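Local coordinates for protein GDP-L-fucose synthase (Campylobacter jejuni subsp. jejuni serotype O:2, PDB 7CXT) that binds NADPH and acts as a C4 reductase on the nucleotide sugar GDP-6-OMe-4-keto-L-xylo-heptose, at residues I9-H14 / L34-R39; Y61-A66 / K103-G108; V164-Y169 / M313-D318. All coordinates share one frame; numbering follows the deposited sequence.

Interaction 1 (I9-H14 / L34-R39); sequences IYIAGH and LVLKTR. With NDP (NADPH dihydro-nicotinamide-adenine-dinucleotide phosphate), chain C.
The imidazole of His14 lies with one face against Leu36, whose CB sits over the ring centre in a CH-pi contact, 3.6 Å from the centroid. The contact lies at the C-terminal end of strand 9-12, in the first beta-alpha-beta unit of a Rossmann fold, where strand 9-12 runs through helix 17-28 to strand 34-35. His14 carries CG between its backbone N and carbonyl carbon (chi1 70°), which turns the ring across toward 34-39. Its edge then abuts the backbone, with CE1 3.5 Å from Lys37 C, while Leu36 CD2 packs on both His14 CB and Ile11 CD1.

Further back the chains pair in parallel, Ile9 beside Leu34 and Tyr10 beside Val35. Val35 N donates to Ile9 O over 2.7 Å at a nearly straight 167°. Tyr10 offers the edge of its ring to the same backbone, CD1 lying 3.2 Å from Val35 O. On the other face of the sheet, Leu34 CD2 touches Ile9 CB and Ile11 CD1, and Val23 of helix 17-28 covers Leu34 and Leu36.

Past the Tyr10-Val35 pair two waters bridge the backbones. One donates a hydrogen bond to Ile11 O, accepts from Lys37 N at 3.0 Å and binds His14 ND1. The other accepts from Gly13 N, donates to Lys37 O at 3.1 Å and meets Tyr10 OH.

Gly13 begins the glycine-rich turn beside the adenosine ribose, and Arg39 closes the second segment over the adenine. An arginine here, recognising the 2'-phosphate, is consistent with NADP preference. Its extended chain lays the guanidinium face over C5A of the cofactor, while Arg39 NH1 reaches phosphate oxygen O3X at 2.7 Å in a weak, bent hydrogen bond of 124°.

Interaction 2 (Y61-A66 / K103-G108); sequences YVFLTA and KLVFFG. With NDP (NADPH dihydro-nicotinamide-adenine-dinucleotide phosphate), chain C.
Both backbone polar atoms of Val62 are used across the contact: its N donates to Lys103 O at 3.2 Å, and its O accepts from Val105 N at 2.9 Å. Val105 O in turn takes Leu64 N at 2.9 Å in an almost linear bond (176°). These three bonds join parallel neighbours at the centre of the Rossmann sheet, while the backbones of Tyr61 and Phe63 bond the opposite way, to strand 9-12.

At the cofactor end the pattern changes. Leu64 O faces the edge of the Phe107 ring, 3.6 Å from CD2, and Thr65 OG1 is hydrogen-bonded to Ala12 O. Phe107 O accepts a hydrogen bond from Lys142 NZ and, weakly, one from the nicotinamide-ribose hydroxyl O3D at 3.3 Å.

Lys103 lays its CB 3.9 Å from Tyr61 CD2, but its ammonium leaves the contact for the end of helix 245-258. There NZ meets the carbonyls of Thr255, Met256 and Ile259 and forms a salt bridge with Asp260, surroundings that probably stabilise its charge. Tyr61 OH is hydrogen-bonded to Lys102 NZ.

Apolar pairs pack on both faces. Val62 CG1 meets Leu104 CD1, and Leu64 CD2 lies 3.7 Å from Phe106 CD1, the two side chains running side by side. On the other face, shared with Tyr61 and Lys103, Phe63 and Val105 align beneath helix 245-258, with strands 9-12 and 160-165 flanking the pair.

Interaction 3 (V164-Y169 / M313-D318); sequences VLNNLY and MDRLMD. With NDP (NADPH dihydro-nicotinamide-adenine-dinucleotide phosphate), chain C.
Asn166 points its side-chain amide into segment 313-318, where ND2 lies 3.5 Å from Met317 SD and OD1 lies 3.6 Å from Arg315 CB. The residue follows strand 160-165 of the Rossmann sheet, so the contact ties the nicotinamide end of that sheet to a loop arriving from the C-terminal part of the chain. No hydrogen bond crosses directly. Asn166 ND2 and Met317 N both donate instead to Glu241 OE1, which accounts for two donors lying side by side and gives the buried amide a polar partner. Met317 CG also lies 4.1 Å from Val164 O.

In the next shell, Arg315 supplies only the base of its side chain to Asn166. Turns at chi2 (-83°) and chi3 carry the guanidinium elsewhere, and NE donates in its own plane to Asp314 O, 2.9 Å away at 172°. Met313 SD sits over the centre of one guanidinium face. The remaining nitrogens are held by a run of carbonyls: NH1 by Gly110 and Tyr113, NH2 by Pro114. Arg315 also touches Arg240, a predicted substrate-binding residue, which places this loop beside the predicted substrate site.

On its other flank, segment 164-169 forms one wall for the dihydronicotinamide. Leu165 CG approaches C6N of the ring at 3.5 Å, and Leu168 CB packs on the carboxamide. The backbone holds that carboxamide through one bond, Leu168 N donating to O7N of the cofactor at 2.9 Å and 163°.

Overall arrangement
Interactions 1 and 2 are two beta-alpha-beta pairings of one parallel sheet, joined where strands 9-12 and 61-64 run side by side and Ala12 O takes Thr65 OG1. Interaction 2 is wholly buried and held by direct backbone bonds; interaction 1, at the edge of the sheet, is only partly buried and gives way to water bridges. Interaction 3 is buried too, yet it joins the sheet to a distant loop through side-chain packing and a common carboxylate. It meets interaction 2 where Leu165 packs on Gly108. The cofactor runs from the adenine and 2'-phosphate at interaction 1, past both riboses at interaction 2, to the dihydronicotinamide and its carboxamide at interaction 3.

Interaction 1 (I9-H14 / L34-R39)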
# COMPACT_ATOMS: atom_id res chain seq x y z
N ILE A 9 -3.42 -3.22 -27.27
CA ILE A 9 -4.07 -2.99 -25.99
C ILE A 9 -4.10 -4.29 -25.20
O ILE A 9 -4.60 -5.30 -25.68
CB ILE A 9 -5.52 -2.48 -26.14
CG1 ILE A 9 -5.63 -1.39 -27.21
CG2 ILE A 9 -6.06 -2.05 -24.77
CD1 ILE A 9 -5.18 -0.07 -26.77
N TYR A 10 -3.61 -4.23 -23.96
CA TYR A 10 -3.75 -5.30 -22.98
C TYR A 10 -4.83 -4.92 -21.97
O TYR A 10 -4.72 -3.90 -21.30
CB TYR A 10 -2.41 -5.54 -22.28
CG TYR A 10 -2.44 -6.47 -21.10
CD1 TYR A 10 -3.14 -7.67 -21.14
CD2 TYR A 10 -1.73 -6.15 -19.92
CE1 TYR A 10 -3.15 -8.54 -20.03
CE2 TYR A 10 -1.74 -7.00 -18.82
CZ TYR A 10 -2.45 -8.20 -18.88
OH TYR A 10 -2.47 -9.03 -17.78
N ILE A 11 -5.88 -5.74 -21.88
CA ILE A 11 -6.89 -5.64 -20.83
C ILE A 11 -6.59 -6.75 -19.83
O ILE A 11 -6.89 -7.93 -20.09
CB ILE A 11 -8.32 -5.78 -21.38
CG1 ILE A 11 -8.64 -4.72 -22.44
CG2 ILE A 11 -9.32 -5.76 -20.22
CD1 ILE A 11 -8.41 -5.21 -23.86
N ALA A 12 -5.98 -6.41 -18.70
CA ALA A 12 -5.70 -7.43 -17.70
C ALA A 12 -7.00 -7.87 -17.04
O ALA A 12 -7.85 -7.04 -16.72
CB ALA A 12 -4.73 -6.88 -16.64
N GLY A 13 -7.14 -9.17 -16.80
CA GLY A 13 -8.38 -9.64 -16.18
C GLY A 13 -9.60 -9.56 -17.09
O GLY A 13 -10.69 -9.20 -16.64
N HIS A 14 -9.43 -9.88 -18.37
CA HIS A 14 -10.42 -9.53 -19.38
C HIS A 14 -11.73 -10.32 -19.28
O HIS A 14 -12.70 -9.96 -19.95
CB HIS A 14 -9.82 -9.73 -20.75
CG HIS A 14 -9.61 -11.17 -21.10
ND1 HIS A 14 -8.62 -11.93 -20.52
CD2 HIS A 14 -10.27 -11.99 -21.96
CE1 HIS A 14 -8.68 -13.16 -21.01
NE2 HIS A 14 -9.67 -13.22 -21.88
N LEU A 34 -6.03 -6.38 -29.62
CA LEU A 34 -6.09 -6.70 -28.20
C LEU A 34 -5.16 -7.86 -27.85
O LEU A 34 -5.03 -8.81 -28.62
CB LEU A 34 -7.52 -7.05 -27.79
CG LEU A 34 -8.57 -6.03 -28.23
CD1 LEU A 34 -9.95 -6.42 -27.71
CD2 LEU A 34 -8.20 -4.64 -27.77
N VAL A 35 -4.53 -7.79 -26.67
CA VAL A 35 -3.79 -8.91 -26.08
C VAL A 35 -4.52 -9.32 -24.81
O VAL A 35 -4.63 -8.51 -23.88
CB VAL A 35 -2.34 -8.56 -25.75
CG1 VAL A 35 -1.54 -9.86 -25.40
CG2 VAL A 35 -1.73 -7.85 -26.87
N LEU A 36 -4.95 -10.57 -24.74
CA LEU A 36 -5.71 -11.09 -23.61
C LEU A 36 -5.06 -12.37 -23.09
O LEU A 36 -4.66 -13.23 -23.88
CB LEU A 36 -7.14 -11.40 -24.03
CG LEU A 36 -7.86 -10.29 -24.80
CD1 LEU A 36 -9.17 -10.81 -25.40
CD2 LEU A 36 -8.10 -9.06 -23.90
N LYS A 37 -5.02 -12.52 -21.76
CA LYS A 37 -4.51 -13.74 -21.13
C LYS A 37 -5.43 -14.13 -19.98
O LYS A 37 -5.59 -13.37 -19.03
CB LYS A 37 -3.09 -13.54 -20.61
CG LYS A 37 -2.05 -13.23 -21.67
CD LYS A 37 -1.68 -14.48 -22.48
CE LYS A 37 -0.74 -14.15 -23.64
NZ LYS A 37 -0.63 -15.26 -24.65
N THR A 38 -6.01 -15.33 -20.05
CA THR A 38 -6.78 -15.83 -18.92
C THR A 38 -5.87 -16.04 -17.71
O THR A 38 -4.63 -16.02 -17.80
CB THR A 38 -7.45 -17.16 -19.25
OG1 THR A 38 -6.47 -18.21 -19.23
CG2 THR A 38 -8.13 -17.12 -20.63
N ARG A 39 -6.50 -16.26 -16.56
CA ARG A 39 -5.74 -16.53 -15.35
C ARG A 39 -4.86 -17.76 -15.52
O ARG A 39 -3.70 -17.78 -15.10
CB ARG A 39 -6.71 -16.73 -14.17
CG ARG A 39 -6.04 -17.01 -12.83
CD ARG A 39 -7.10 -17.17 -11.76
NE ARG A 39 -6.60 -16.80 -10.44
CZ ARG A 39 -7.17 -15.93 -9.62
NH1 ARG A 39 -8.31 -15.32 -9.97
NH2 ARG A 39 -6.62 -15.67 -8.45
PA NDP C . -14.06 -9.28 -11.41
O1A NDP C . -13.77 -9.88 -10.08
O2A NDP C . -15.45 -9.32 -11.99
O5B NDP C . -13.06 -9.96 -12.52
C5B NDP C . -11.78 -9.85 -12.01
C4B NDP C . -10.86 -10.56 -13.02
O4B NDP C . -9.53 -10.64 -12.50
C3B NDP C . -11.41 -12.00 -13.22
O3B NDP C . -11.49 -12.29 -14.60
C2B NDP C . -10.28 -12.87 -12.58
O2B NDP C . -10.03 -13.98 -13.23
C1B NDP C . -9.07 -11.92 -12.81
N9A NDP C . -7.99 -12.24 -11.89
C8A NDP C . -7.99 -12.21 -10.47
N7A NDP C . -6.83 -12.58 -9.94
C5A NDP C . -6.01 -12.88 -11.08
C6A NDP C . -4.69 -13.32 -11.20
N6A NDP C . -3.88 -13.57 -10.09
N1A NDP C . -4.13 -13.51 -12.41
C2A NDP C . -4.95 -13.28 -13.49
N3A NDP C . -6.21 -12.86 -13.55
C4A NDP C . -6.73 -12.67 -12.29
O3 NDP C . -13.49 -7.74 -11.21
PN NDP C . -14.52 -6.60 -11.70
O1N NDP C . -15.69 -6.59 -10.80
O2N NDP C . -14.63 -6.36 -13.19
O5D NDP C . -13.74 -5.13 -11.16
C5D NDP C . -12.67 -4.80 -11.94
C4D NDP C . -12.01 -3.59 -11.30
O4D NDP C . -13.04 -2.70 -10.80
C3D NDP C . -11.19 -4.05 -10.03
O3D NDP C . -10.08 -3.23 -9.90
C2D NDP C . -12.18 -3.79 -8.88
O2D NDP C . -11.56 -3.51 -7.65
C1D NDP C . -12.82 -2.48 -9.41
N1N NDP C . -14.09 -2.26 -8.72
C2N NDP C . -15.21 -3.05 -8.98
C3N NDP C . -16.29 -2.99 -8.12
C7N NDP C . -17.47 -3.82 -8.36
O7N NDP C . -18.54 -3.70 -7.74
N7N NDP C . -17.37 -4.82 -9.32
C4N NDP C . -16.29 -2.13 -6.92
C5N NDP C . -15.17 -1.16 -6.92
C6N NDP C . -14.16 -1.25 -7.78
P2B NDP C . -10.97 -15.44 -12.70
O1X NDP C . -12.32 -15.00 -13.16
O2X NDP C . -10.25 -16.50 -13.53
O3X NDP C . -10.69 -15.38 -11.23
O HOH W 1 -4.72 -10.73 -17.70
O HOH W 2 -6.13 -10.47 -19.92

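Interaction 2 (Y61-A66 / K103-G108)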
# COMPACT_ATOMS: atom_id res chain seq x y z
N TYR A 61 -1.00 0.15 -24.49
CA TYR A 61 -1.97 0.63 -23.52
C TYR A 61 -2.40 -0.54 -22.64
O TYR A 61 -2.48 -1.68 -23.11
CB TYR A 61 -3.19 1.28 -24.21
CG TYR A 61 -2.79 2.47 -25.04
CD1 TYR A 61 -2.36 2.33 -26.36
CD2 TYR A 61 -2.79 3.74 -24.49
CE1 TYR A 61 -1.95 3.42 -27.10
CE2 TYR A 61 -2.38 4.85 -25.23
CZ TYR A 61 -1.98 4.69 -26.53
OH TYR A 61 -1.59 5.80 -27.25
N VAL A 62 -2.66 -0.24 -21.37
CA VAL A 62 -3.00 -1.26 -20.38
C VAL A 62 -4.25 -0.82 -19.62
O VAL A 62 -4.32 0.32 -19.14
CB VAL A 62 -1.83 -1.50 -19.40
CG1 VAL A 62 -2.25 -2.43 -18.26
CG2 VAL A 62 -0.61 -2.04 -20.16
N PHE A 63 -5.26 -1.70 -19.55
CA PHE A 63 -6.44 -1.53 -18.70
C PHE A 63 -6.35 -2.61 -17.63
O PHE A 63 -6.56 -3.79 -17.94
CB PHE A 63 -7.75 -1.69 -19.48
CG PHE A 63 -8.07 -0.56 -20.40
CD1 PHE A 63 -8.77 0.56 -19.93
CD2 PHE A 63 -7.73 -0.62 -21.74
CE1 PHE A 63 -9.07 1.60 -20.79
CE2 PHE A 63 -8.04 0.41 -22.60
CZ PHE A 63 -8.72 1.52 -22.13
N LEU A 64 -6.08 -2.22 -16.38
CA LEU A 64 -5.80 -3.19 -15.30
C LEU A 64 -7.07 -3.43 -14.49
O LEU A 64 -7.33 -2.75 -13.50
CB LEU A 64 -4.66 -2.69 -14.40
CG LEU A 64 -4.34 -3.45 -13.10
CD1 LEU A 64 -4.09 -4.96 -13.35
CD2 LEU A 64 -3.15 -2.84 -12.40
N THR A 65 -7.86 -4.43 -14.90
CA THR A 65 -9.10 -4.74 -14.19
C THR A 65 -8.98 -5.91 -13.23
O THR A 65 -9.90 -6.10 -12.43
CB THR A 65 -10.25 -5.04 -15.18
OG1 THR A 65 -10.13 -6.37 -15.70
CG2 THR A 65 -10.24 -4.05 -16.34
N ALA A 66 -7.90 -6.69 -13.27
CA ALA A 66 -7.83 -7.89 -12.45
C ALA A 66 -7.71 -7.56 -10.97
O ALA A 66 -6.93 -6.69 -10.57
CB ALA A 66 -6.65 -8.76 -12.88
N LYS A 103 0.12 4.56 -21.90
CA LYS A 103 -0.78 4.93 -20.81
C LYS A 103 -1.35 3.67 -20.17
O LYS A 103 -1.42 2.60 -20.80
CB LYS A 103 -1.94 5.82 -21.28
CG LYS A 103 -1.52 7.16 -21.83
CD LYS A 103 -2.70 7.95 -22.39
CE LYS A 103 -3.46 8.67 -21.30
NZ LYS A 103 -4.40 9.68 -21.90
N LEU A 104 -1.77 3.81 -18.92
CA LEU A 104 -2.35 2.71 -18.17
C LEU A 104 -3.53 3.26 -17.38
O LEU A 104 -3.50 4.39 -16.90
CB LEU A 104 -1.31 2.07 -17.23
CG LEU A 104 -1.75 0.95 -16.28
CD1 LEU A 104 -0.53 0.02 -16.02
CD2 LEU A 104 -2.31 1.47 -14.96
N VAL A 105 -4.57 2.44 -17.24
CA VAL A 105 -5.71 2.81 -16.41
C VAL A 105 -5.89 1.75 -15.36
O VAL A 105 -6.01 0.56 -15.67
CB VAL A 105 -7.01 2.97 -17.23
CG1 VAL A 105 -8.19 3.01 -16.28
CG2 VAL A 105 -6.95 4.26 -18.03
N PHE A 106 -5.91 2.18 -14.10
CA PHE A 106 -6.09 1.30 -12.97
C PHE A 106 -7.42 1.64 -12.31
O PHE A 106 -7.82 2.81 -12.28
CB PHE A 106 -4.92 1.45 -11.98
CG PHE A 106 -5.14 0.78 -10.66
CD1 PHE A 106 -5.42 -0.58 -10.60
CD2 PHE A 106 -5.08 1.51 -9.49
CE1 PHE A 106 -5.64 -1.19 -9.37
CE2 PHE A 106 -5.28 0.91 -8.26
CZ PHE A 106 -5.55 -0.46 -8.20
N PHE A 107 -8.13 0.63 -11.82
CA PHE A 107 -9.44 0.88 -11.23
C PHE A 107 -9.35 0.79 -9.71
O PHE A 107 -8.88 -0.22 -9.16
CB PHE A 107 -10.48 -0.06 -11.80
CG PHE A 107 -10.75 0.18 -13.25
CD1 PHE A 107 -11.68 1.13 -13.65
CD2 PHE A 107 -10.03 -0.48 -14.21
CE1 PHE A 107 -11.91 1.38 -14.99
CE2 PHE A 107 -10.25 -0.24 -15.56
CZ PHE A 107 -11.19 0.70 -15.95
N GLY A 108 -9.76 1.87 -9.04
CA GLY A 108 -9.81 1.92 -7.60
C GLY A 108 -11.16 1.51 -7.07
O GLY A 108 -12.08 1.17 -7.81
PA NDP C . -14.06 -9.28 -11.41
O1A NDP C . -13.77 -9.88 -10.08
O2A NDP C . -15.45 -9.32 -11.99
O5B NDP C . -13.06 -9.96 -12.52
C5B NDP C . -11.78 -9.85 -12.01
C4B NDP C . -10.86 -10.56 -13.02
O4B NDP C . -9.53 -10.64 -12.50
C3B NDP C . -11.41 -12.00 -13.22
O3B NDP C . -11.49 -12.29 -14.60
C2B NDP C . -10.28 -12.87 -12.58
O2B NDP C . -10.03 -13.98 -13.23
C1B NDP C . -9.07 -11.92 -12.81
N9A NDP C . -7.99 -12.24 -11.89
C8A NDP C . -7.99 -12.21 -10.47
N7A NDP C . -6.83 -12.58 -9.94
C5A NDP C . -6.01 -12.88 -11.08
C6A NDP C . -4.69 -13.32 -11.20
N6A NDP C . -3.88 -13.57 -10.09
N1A NDP C . -4.13 -13.51 -12.41
C2A NDP C . -4.95 -13.28 -13.49
N3A NDP C . -6.21 -12.86 -13.55
C4A NDP C . -6.73 -12.67 -12.29
O3 NDP C . -13.49 -7.74 -11.21
PN NDP C . -14.52 -6.60 -11.70
O1N NDP C . -15.69 -6.59 -10.80
O2N NDP C . -14.63 -6.36 -13.19
O5D NDP C . -13.74 -5.13 -11.16
C5D NDP C . -12.67 -4.80 -11.94
C4D NDP C . -12.01 -3.59 -11.30
O4D NDP C . -13.04 -2.70 -10.80
C3D NDP C . -11.19 -4.05 -10.03
O3D NDP C . -10.08 -3.23 -9.90
C2D NDP C . -12.18 -3.79 -8.88
O2D NDP C . -11.56 -3.51 -7.65
C1D NDP C . -12.82 -2.48 -9.41
N1N NDP C . -14.09 -2.26 -8.72
C2N NDP C . -15.21 -3.05 -8.98
C3N NDP C . -16.29 -2.99 -8.12
C7N NDP C . -17.47 -3.82 -8.36
O7N NDP C . -18.54 -3.70 -7.74
N7N NDP C . -17.37 -4.82 -9.32
C4N NDP C . -16.29 -2.13 -6.92
C5N NDP C . -15.17 -1.16 -6.92
C6N NDP C . -14.16 -1.25 -7.78
P2B NDP C . -10.97 -15.44 -12.70
O1X NDP C . -12.32 -15.00 -13.16
O2X NDP C . -10.25 -16.50 -13.53
O3X NDP C . -10.69 -15.38 -11.23

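Interaction 3 (V164-Y169 / M313-D318)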
# COMPACT_ATOMS: atom_id res chain seq x y z
N VAL A 164 -11.68 5.61 -9.70
CA VAL A 164 -12.22 4.98 -8.49
C VAL A 164 -13.73 4.87 -8.62
O VAL A 164 -14.42 5.87 -8.87
CB VAL A 164 -11.84 5.78 -7.23
CG1 VAL A 164 -12.19 4.98 -5.99
CG2 VAL A 164 -10.36 6.15 -7.29
N LEU A 165 -14.26 3.66 -8.40
CA LEU A 165 -15.70 3.44 -8.52
C LEU A 165 -16.24 2.69 -7.31
O LEU A 165 -15.47 2.09 -6.54
CB LEU A 165 -16.07 2.67 -9.79
CG LEU A 165 -15.49 1.25 -9.83
CD1 LEU A 165 -16.47 0.33 -10.52
CD2 LEU A 165 -14.15 1.23 -10.55
N ASN A 166 -17.57 2.73 -7.14
CA ASN A 166 -18.22 2.06 -6.01
C ASN A 166 -18.79 0.68 -6.36
O ASN A 166 -18.17 -0.33 -6.02
CB ASN A 166 -19.29 2.95 -5.41
CG ASN A 166 -18.70 3.97 -4.44
OD1 ASN A 166 -17.80 3.64 -3.67
ND2 ASN A 166 -19.16 5.21 -4.52
N ASN A 167 -19.96 0.60 -6.97
CA ASN A 167 -20.56 -0.69 -7.32
C ASN A 167 -20.66 -0.79 -8.83
O ASN A 167 -21.15 0.13 -9.49
CB ASN A 167 -21.96 -0.88 -6.73
CG ASN A 167 -21.96 -0.91 -5.22
OD1 ASN A 167 -22.24 0.10 -4.56
ND2 ASN A 167 -21.63 -2.06 -4.67
N LEU A 168 -20.21 -1.92 -9.37
CA LEU A 168 -20.26 -2.20 -10.79
C LEU A 168 -21.41 -3.14 -11.10
O LEU A 168 -21.74 -4.03 -10.30
CB LEU A 168 -18.94 -2.83 -11.26
CG LEU A 168 -18.25 -2.50 -12.58
CD1 LEU A 168 -17.53 -3.74 -13.11
CD2 LEU A 168 -19.16 -1.88 -13.64
N TYR A 169 -22.01 -2.97 -12.27
CA TYR A 169 -22.89 -3.96 -12.84
C TYR A 169 -22.78 -3.81 -14.35
O TYR A 169 -22.17 -2.85 -14.85
CB TYR A 169 -24.35 -3.80 -12.35
CG TYR A 169 -25.08 -2.62 -12.94
CD1 TYR A 169 -24.78 -1.32 -12.54
CD2 TYR A 169 -26.09 -2.79 -13.88
CE1 TYR A 169 -25.45 -0.23 -13.07
CE2 TYR A 169 -26.76 -1.71 -14.42
CZ TYR A 169 -26.44 -0.44 -14.01
OH TYR A 169 -27.11 0.63 -14.56
N MET A 313 -21.79 1.67 5.75
CA MET A 313 -21.71 3.09 5.43
C MET A 313 -22.30 3.36 4.05
O MET A 313 -22.35 2.49 3.19
CB MET A 313 -20.24 3.54 5.47
CG MET A 313 -19.43 3.03 4.27
SD MET A 313 -17.70 2.57 4.55
CE MET A 313 -17.61 1.13 3.48
N ASP A 314 -22.78 4.58 3.84
CA ASP A 314 -23.14 4.98 2.49
C ASP A 314 -21.88 5.26 1.68
O ASP A 314 -20.83 5.62 2.23
CB ASP A 314 -24.06 6.20 2.48
CG ASP A 314 -25.30 6.01 3.35
OD1 ASP A 314 -25.79 4.87 3.49
OD2 ASP A 314 -25.78 7.03 3.88
N ARG A 315 -21.98 5.06 0.37
CA ARG A 315 -20.87 5.29 -0.56
C ARG A 315 -21.44 5.92 -1.82
O ARG A 315 -22.19 5.28 -2.56
CB ARG A 315 -20.13 3.99 -0.91
CG ARG A 315 -19.44 3.28 0.24
CD ARG A 315 -18.07 3.86 0.55
NE ARG A 315 -18.14 4.79 1.66
CZ ARG A 315 -17.10 5.20 2.38
NH1 ARG A 315 -15.88 4.76 2.09
NH2 ARG A 315 -17.27 6.04 3.39
N LEU A 316 -21.07 7.18 -2.07
CA LEU A 316 -21.49 7.89 -3.27
C LEU A 316 -20.32 8.75 -3.72
O LEU A 316 -19.80 9.54 -2.92
CB LEU A 316 -22.73 8.76 -3.00
CG LEU A 316 -23.15 9.75 -4.09
CD1 LEU A 316 -23.51 9.01 -5.40
CD2 LEU A 316 -24.29 10.68 -3.62
N MET A 317 -19.86 8.58 -4.96
CA MET A 317 -18.80 9.45 -5.44
C MET A 317 -19.27 10.86 -5.73
O MET A 317 -20.32 11.08 -6.35
CB MET A 317 -18.13 8.90 -6.70
CG MET A 317 -17.32 7.64 -6.50
SD MET A 317 -16.44 7.38 -4.93
CE MET A 317 -15.75 8.90 -4.44
N ASP A 318 -18.43 11.83 -5.35
CA ASP A 318 -18.46 13.15 -5.97
C ASP A 318 -17.73 13.04 -7.30
O ASP A 318 -16.50 12.88 -7.34
CB ASP A 318 -17.82 14.20 -5.07
CG ASP A 318 -18.02 15.61 -5.61
OD1 ASP A 318 -18.16 15.74 -6.84
OD2 ASP A 318 -18.06 16.57 -4.82
PA NDP C . -14.06 -9.28 -11.41
O1A NDP C . -13.77 -9.88 -10.08
O2A NDP C . -15.45 -9.32 -11.99
O5B NDP C . -13.06 -9.96 -12.52
C5B NDP C . -11.78 -9.85 -12.01
C4B NDP C . -10.86 -10.56 -13.02
O4B NDP C . -9.53 -10.64 -12.50
C3B NDP C . -11.41 -12.00 -13.22
O3B NDP C . -11.49 -12.29 -14.60
C2B NDP C . -10.28 -12.87 -12.58
O2B NDP C . -10.03 -13.98 -13.23
C1B NDP C . -9.07 -11.92 -12.81
N9A NDP C . -7.99 -12.24 -11.89
C8A NDP C . -7.99 -12.21 -10.47
N7A NDP C . -6.83 -12.58 -9.94
C5A NDP C . -6.01 -12.88 -11.08
C6A NDP C . -4.69 -13.32 -11.20
N6A NDP C . -3.88 -13.57 -10.09
N1A NDP C . -4.13 -13.51 -12.41
C2A NDP C . -4.95 -13.28 -13.49
N3A NDP C . -6.21 -12.86 -13.55
C4A NDP C . -6.73 -12.67 -12.29
O3 NDP C . -13.49 -7.74 -11.21
PN NDP C . -14.52 -6.60 -11.70
O1N NDP C . -15.69 -6.59 -10.80
O2N NDP C . -14.63 -6.36 -13.19
O5D NDP C . -13.74 -5.13 -11.16
C5D NDP C . -12.67 -4.80 -11.94
C4D NDP C . -12.01 -3.59 -11.30
O4D NDP C . -13.04 -2.70 -10.80
C3D NDP C . -11.19 -4.05 -10.03
O3D NDP C . -10.08 -3.23 -9.90
C2D NDP C . -12.18 -3.79 -8.88
O2D NDP C . -11.56 -3.51 -7.65
C1D NDP C . -12.82 -2.48 -9.41
N1N NDP C . -14.09 -2.26 -8.72
C2N NDP C . -15.21 -3.05 -8.98
C3N NDP C . -16.29 -2.99 -8.12
C7N NDP C . -17.47 -3.82 -8.36
O7N NDP C . -18.54 -3.70 -7.74
N7N NDP C . -17.37 -4.82 -9.32
C4N NDP C . -16.29 -2.13 -6.92
C5N NDP C . -15.17 -1.16 -6.92
C6N NDP C . -14.16 -1.25 -7.78
P2B NDP C . -10.97 -15.44 -12.70
O1X NDP C . -12.32 -15.00 -13.16
O2X NDP C . -10.25 -16.50 -13.53
O3X NDP C . -10.69 -15.38 -11.23